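PDB 2W7A: LINE-1 ORF1P from Homo sapiens, which binds single-stranded RNA and DNA, here through its central RRM domain, as a nucleic acid chaperone essential for LINE-1 retrotransposition, binding its own transcript and preferentially mobilising it. Local coordinates for residues I45-T51 with R63-F69. Coordinates in Å, arbitrary orientation, origin at the centre of the assembly. Where two conformers were deposited one is given. Residue numbers count along the deposited sequence, not the author numbering.
Sequences IQEIQRT and RHIIVRF
A classic beta bulge interrupts the pairing of antiparallel strands 45-51 and 64-69: Gln-46 and Glu-47 both face Arg-68, Gln-46 turning helical (phi/psi -85/-49) while its neighbours stay extended. Gln-46 N donates to Arg-68 O (2.9 Å), and Arg-68 N returns a nearly straight bond to Glu-47 O (3.0 Å). Beyond the bulge the register is regular. Gln-49 and Ile-66 form a hydrogen-bonded pair (Gln-49 N to Ile-66 O 3.1 Å, Ile-66 N to Gln-49 O 2.8 Å), flanked by the non-hydrogen-bonded pairs Ile-48 with Val-67 and Arg-50 with Ile-65. The segment axes approach to 4.5 Å at 152°. On the face packed against helix 19-33 and, at Phe-69, helix 72-85, Ile-45 lays CG1 over the Phe-69 ring, 4.1 Å from its centroid in a CH-pi contact, and Ile-48 CG2 meets Ile-65 CG2 at 3.5 Å. Arg-50 sends NH1 to Arg-63 O (2.9 Å); its guanidinium also salt-bridges Glu-17, whereas Arg-63 pairs with Glu-13. On the other face, a water joins Gln-49 NE2 (2.8 Å) to Ile-66 O (3.0 Å). Strand 64-69 continues the pairing to strand 5-9, so these are the edge and second strands of an RRM sheet, the β2-β3 hairpin of the βαββαβ fold.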
ATOM      1  N   ILE A  45      -5.378  -8.903   2.061  1.00 27.28           N
ATOM      2  CA  ILE A  45      -4.304  -8.186   2.719  1.00 26.71           C
ATOM      3  C   ILE A  45      -4.455  -8.623   4.168  1.00 31.70           C
ATOM      4  O   ILE A  45      -5.569  -8.628   4.727  1.00 30.21           O
ATOM      5  CB  ILE A  45      -4.415  -6.694   2.408  1.00 27.48           C
ATOM      6  CG1 ILE A  45      -3.887  -6.470   0.980  1.00 28.21           C
ATOM      7  CG2 ILE A  45      -3.608  -5.846   3.424  1.00 29.47           C
ATOM      8  CD1 ILE A  45      -4.309  -5.162   0.312  1.00 29.10           C
ATOM      9  N   GLN A  46      -3.371  -9.160   4.719  1.00 22.69           N
ATOM     10  CA  GLN A  46      -3.290  -9.562   6.134  1.00 29.13           C
ATOM     11  C   GLN A  46      -2.915  -8.516   7.196  1.00 29.31           C
ATOM     12  O   GLN A  46      -3.475  -8.491   8.281  1.00 31.36           O
ATOM     13  CB  GLN A  46      -2.203 -10.583   6.285  1.00 28.77           C
ATOM     14  CG  GLN A  46      -2.567 -11.920   5.701  1.00 28.15           C
ATOM     15  CD  GLN A  46      -1.525 -12.965   5.988  1.00 31.52           C
ATOM     16  OE1 GLN A  46      -0.376 -12.645   6.294  1.00 38.36           O
ATOM     17  NE2 GLN A  46      -1.921 -14.229   5.897  1.00 36.69           N
ATOM     18  N   GLU A  47      -1.851  -7.769   6.962  1.00 23.10           N
ATOM     19  CA  GLU A  47      -1.460  -6.726   7.904  1.00 22.08           C
ATOM     20  C   GLU A  47      -1.020  -5.515   7.124  1.00 16.47           C
ATOM     21  O   GLU A  47      -0.464  -5.667   6.069  1.00 16.78           O
ATOM     22  CB  GLU A  47      -0.291  -7.184   8.765  1.00 28.89           C
ATOM     23  CG  GLU A  47      -0.140  -6.363  10.040  1.00 38.47           C
ATOM     24  CD  GLU A  47       0.815  -6.990  10.999  1.00 53.81           C
ATOM     25  OE1 GLU A  47       1.640  -7.821  10.554  1.00 62.43           O
ATOM     26  OE2 GLU A  47       0.737  -6.648  12.197  1.00 60.62           O
ATOM     27  N   ILE A  48      -1.232  -4.338   7.704  1.00 15.18           N
ATOM     28  CA  ILE A  48      -0.935  -3.036   7.068  0.60 11.31           C
ATOM     29  C   ILE A  48      -0.375  -2.137   8.174  1.00 12.78           C
ATOM     30  O   ILE A  48      -1.106  -1.833   9.104  1.00 16.11           O
ATOM     31  CB  ILE A  48      -2.192  -2.253   6.504  0.60 15.44           C
ATOM     32  CG1 ILE A  48      -3.006  -3.040   5.491  0.60 12.44           C
ATOM     33  CG2 ILE A  48      -1.753  -0.934   5.835  0.60 14.74           C
ATOM     34  CD1 ILE A  48      -4.315  -2.403   5.167  0.60 12.07           C
ATOM     35  N   GLN A  49       0.872  -1.656   8.060  1.00 12.50           N
ATOM     36  CA  GLN A  49       1.403  -0.771   9.078  1.00 11.83           C
ATOM     37  C   GLN A  49       2.485   0.154   8.545  1.00 10.47           C
ATOM     38  O   GLN A  49       3.255  -0.203   7.650  1.00 10.79           O
ATOM     39  CB  GLN A  49       2.010  -1.547  10.266  1.00 16.66           C
ATOM     40  CG  GLN A  49       3.174  -2.379   9.942  1.00 19.66           C
ATOM     41  CD  GLN A  49       3.364  -3.521  10.934  1.00 36.99           C
ATOM     42  OE1 GLN A  49       3.498  -3.283  12.117  1.00 40.97           O
ATOM     43  NE2 GLN A  49       3.379  -4.760  10.441  1.00 43.63           N
ATOM     44  N   ARG A  50       2.562   1.320   9.162  1.00 10.82           N
ATOM     45  CA  ARG A  50       3.713   2.188   8.926  1.00  8.48           C
ATOM     46  C   ARG A  50       4.961   1.557   9.483  1.00 10.66           C
ATOM     47  O   ARG A  50       4.889   0.840  10.502  1.00 13.43           O
ATOM     48  CB  ARG A  50       3.520   3.537   9.560  1.00  9.95           C
ATOM     49  CG  ARG A  50       2.359   4.321   9.013  1.00  8.96           C
ATOM     50  CD  ARG A  50       2.732   5.217   7.847  1.00  9.15           C
ATOM     51  NE  ARG A  50       1.558   5.923   7.378  1.00  9.08           N
ATOM     52  CZ  ARG A  50       1.526   6.802   6.390  1.00  9.63           C
ATOM     53  NH1 ARG A  50       2.623   7.102   5.729  1.00 10.10           N
ATOM     54  NH2 ARG A  50       0.382   7.423   6.110  1.00 10.39           N
ATOM     55  N   THR A  51       6.101   1.827   8.840  1.00 10.17           N
ATOM     56  CA  THR A  51       7.387   1.357   9.339  1.00 12.50           C
ATOM     57  C   THR A  51       8.387   2.510   9.363  1.00 11.99           C
ATOM     58  O   THR A  51       8.424   3.266   8.433  1.00 12.55           O
ATOM     59  CB  THR A  51       7.921   0.157   8.504  1.00 14.66           C
ATOM     60  OG1 THR A  51       9.110  -0.384   9.144  1.00 19.56           O
ATOM     61  CG2 THR A  51       8.234   0.545   7.092  1.00 15.06           C
ATOM     62  N   ARG A  63       6.602   7.905   6.432  1.00  8.53           N
ATOM     63  CA  ARG A  63       7.003   6.514   6.494  1.00  8.86           C
ATOM     64  C   ARG A  63       6.363   5.718   5.379  1.00  9.34           C
ATOM     65  O   ARG A  63       5.201   5.981   4.984  1.00 10.84           O
ATOM     66  CB  ARG A  63       6.623   5.907   7.823  1.00 10.13           C
ATOM     67  CG  ARG A  63       7.418   6.486   8.996  1.00  9.31           C
ATOM     68  CD  ARG A  63       6.843   6.061  10.304  1.00  9.69           C
ATOM     69  NE  ARG A  63       5.547   6.606  10.501  1.00  8.72           N
ATOM     70  CZ  ARG A  63       4.789   6.347  11.530  1.00  9.53           C
ATOM     71  NH1 ARG A  63       5.181   5.488  12.445  1.00 13.51           N
ATOM     72  NH2 ARG A  63       3.623   6.984  11.625  1.00 12.65           N
ATOM     73  N   HIS A  64       7.091   4.704   4.908  1.00  9.81           N
ATOM     74  CA  HIS A  64       6.484   3.700   4.066  1.00  9.24           C
ATOM     75  C   HIS A  64       5.454   2.918   4.851  1.00  9.19           C
ATOM     76  O   HIS A  64       5.531   2.829   6.073  1.00 10.71           O
ATOM     77  CB  HIS A  64       7.542   2.724   3.550  1.00 10.82           C
ATOM     78  CG  HIS A  64       8.595   3.334   2.682  1.00 15.21           C
ATOM     79  ND1 HIS A  64       9.639   2.605   2.145  1.00 21.10           N
ATOM     80  CD2 HIS A  64       8.734   4.585   2.208  1.00 13.97           C
ATOM     81  CE1 HIS A  64      10.384   3.400   1.399  1.00 20.84           C
ATOM     82  NE2 HIS A  64       9.863   4.610   1.423  1.00 18.24           N
ATOM     83  N   ILE A  65       4.476   2.369   4.142  1.00  8.28           N
ATOM     84  CA  ILE A  65       3.517   1.471   4.707  1.00  7.97           C
ATOM     85  C   ILE A  65       3.833   0.077   4.160  1.00  9.65           C
ATOM     86  O   ILE A  65       3.915  -0.122   2.917  1.00 11.47           O
ATOM     87  CB  ILE A  65       2.071   1.886   4.310  1.00  7.85           C
ATOM     88  CG1 ILE A  65       1.671   3.232   4.910  1.00  8.88           C
ATOM     89  CG2 ILE A  65       1.035   0.796   4.651  1.00 10.82           C
ATOM     90  CD1 ILE A  65       0.443   3.880   4.278  1.00 11.72           C
ATOM     91  N   ILE A  66       4.025  -0.892   5.060  1.00  9.93           N
ATOM     92  CA  ILE A  66       4.255  -2.267   4.642  1.00  9.28           C
ATOM     93  C   ILE A  66       2.928  -2.983   4.626  1.00 10.46           C
ATOM     94  O   ILE A  66       2.194  -2.969   5.610  1.00 11.96           O
ATOM     95  CB  ILE A  66       5.229  -2.993   5.600  1.00 12.61           C
ATOM     96  CG1 ILE A  66       6.510  -2.179   5.759  1.00 15.95           C
ATOM     97  CG2 ILE A  66       5.469  -4.406   5.121  1.00 16.63           C
ATOM     98  CD1 ILE A  66       7.131  -1.787   4.444  1.00 23.74           C
ATOM     99  N   VAL A  67       2.628  -3.585   3.469  1.00  9.54           N
ATOM    100  CA  VAL A  67       1.412  -4.327   3.243  1.00 10.18           C
ATOM    101  C   VAL A  67       1.804  -5.804   3.045  1.00 11.92           C
ATOM    102  O   VAL A  67       2.567  -6.150   2.135  1.00 12.97           O
ATOM    103  CB  VAL A  67       0.660  -3.759   2.041  1.00 12.36           C
ATOM    104  CG1 VAL A  67      -0.671  -4.543   1.817  1.00 17.12           C
ATOM    105  CG2 VAL A  67       0.465  -2.255   2.168  1.00 14.34           C
ATOM    106  N   ARG A  68       1.317  -6.675   3.937  1.00 12.18           N
ATOM    107  CA  ARG A  68       1.670  -8.111   3.848  0.60 11.76           C
ATOM    108  C   ARG A  68       0.445  -8.842   3.295  1.00 13.76           C
ATOM    109  O   ARG A  68      -0.635  -8.764   3.830  1.00 18.13           O
ATOM    110  CB  ARG A  68       2.050  -8.669   5.214  0.60 19.05           C
ATOM    111  CG  ARG A  68       2.476 -10.144   5.169  0.60 19.72           C
ATOM    112  CD  ARG A  68       3.098 -10.578   6.496  0.60 20.70           C
ATOM    113  NE  ARG A  68       3.648 -11.921   6.445  0.60 28.31           N
ATOM    114  CZ  ARG A  68       3.993 -12.635   7.517  0.60 37.83           C
ATOM    115  NH1 ARG A  68       3.854 -12.132   8.742  0.60 42.58           N
ATOM    116  NH2 ARG A  68       4.480 -13.862   7.360  0.60 41.76           N
ATOM    117  N   PHE A  69       0.642  -9.502   2.159  1.00 12.82           N
ATOM    118  CA  PHE A  69      -0.395 -10.223   1.475  1.00 11.62           C
ATOM    119  C   PHE A  69      -0.409 -11.665   1.946  1.00 12.51           C
ATOM    120  O   PHE A  69       0.637 -12.208   2.318  1.00 14.85           O
ATOM    121  CB  PHE A  69      -0.144 -10.186  -0.028  1.00 12.40           C
ATOM    122  CG  PHE A  69      -0.432  -8.874  -0.652  1.00 10.17           C
ATOM    123  CD1 PHE A  69       0.448  -7.832  -0.555  1.00 12.68           C
ATOM    124  CD2 PHE A  69      -1.578  -8.676  -1.366  1.00 14.83           C
ATOM    125  CE1 PHE A  69       0.183  -6.615  -1.147  1.00 13.40           C
ATOM    126  CE2 PHE A  69      -1.841  -7.452  -1.960  1.00 17.27           C
ATOM    127  CZ  PHE A  69      -0.963  -6.428  -1.807  1.00 17.53           C
TER
HETATM  128  O   HOH W   1       2.827  -4.961   7.736  1.00 27.69           O
HETATM  129  O   HOH W   2       9.649   4.181   6.194  1.00 14.97           O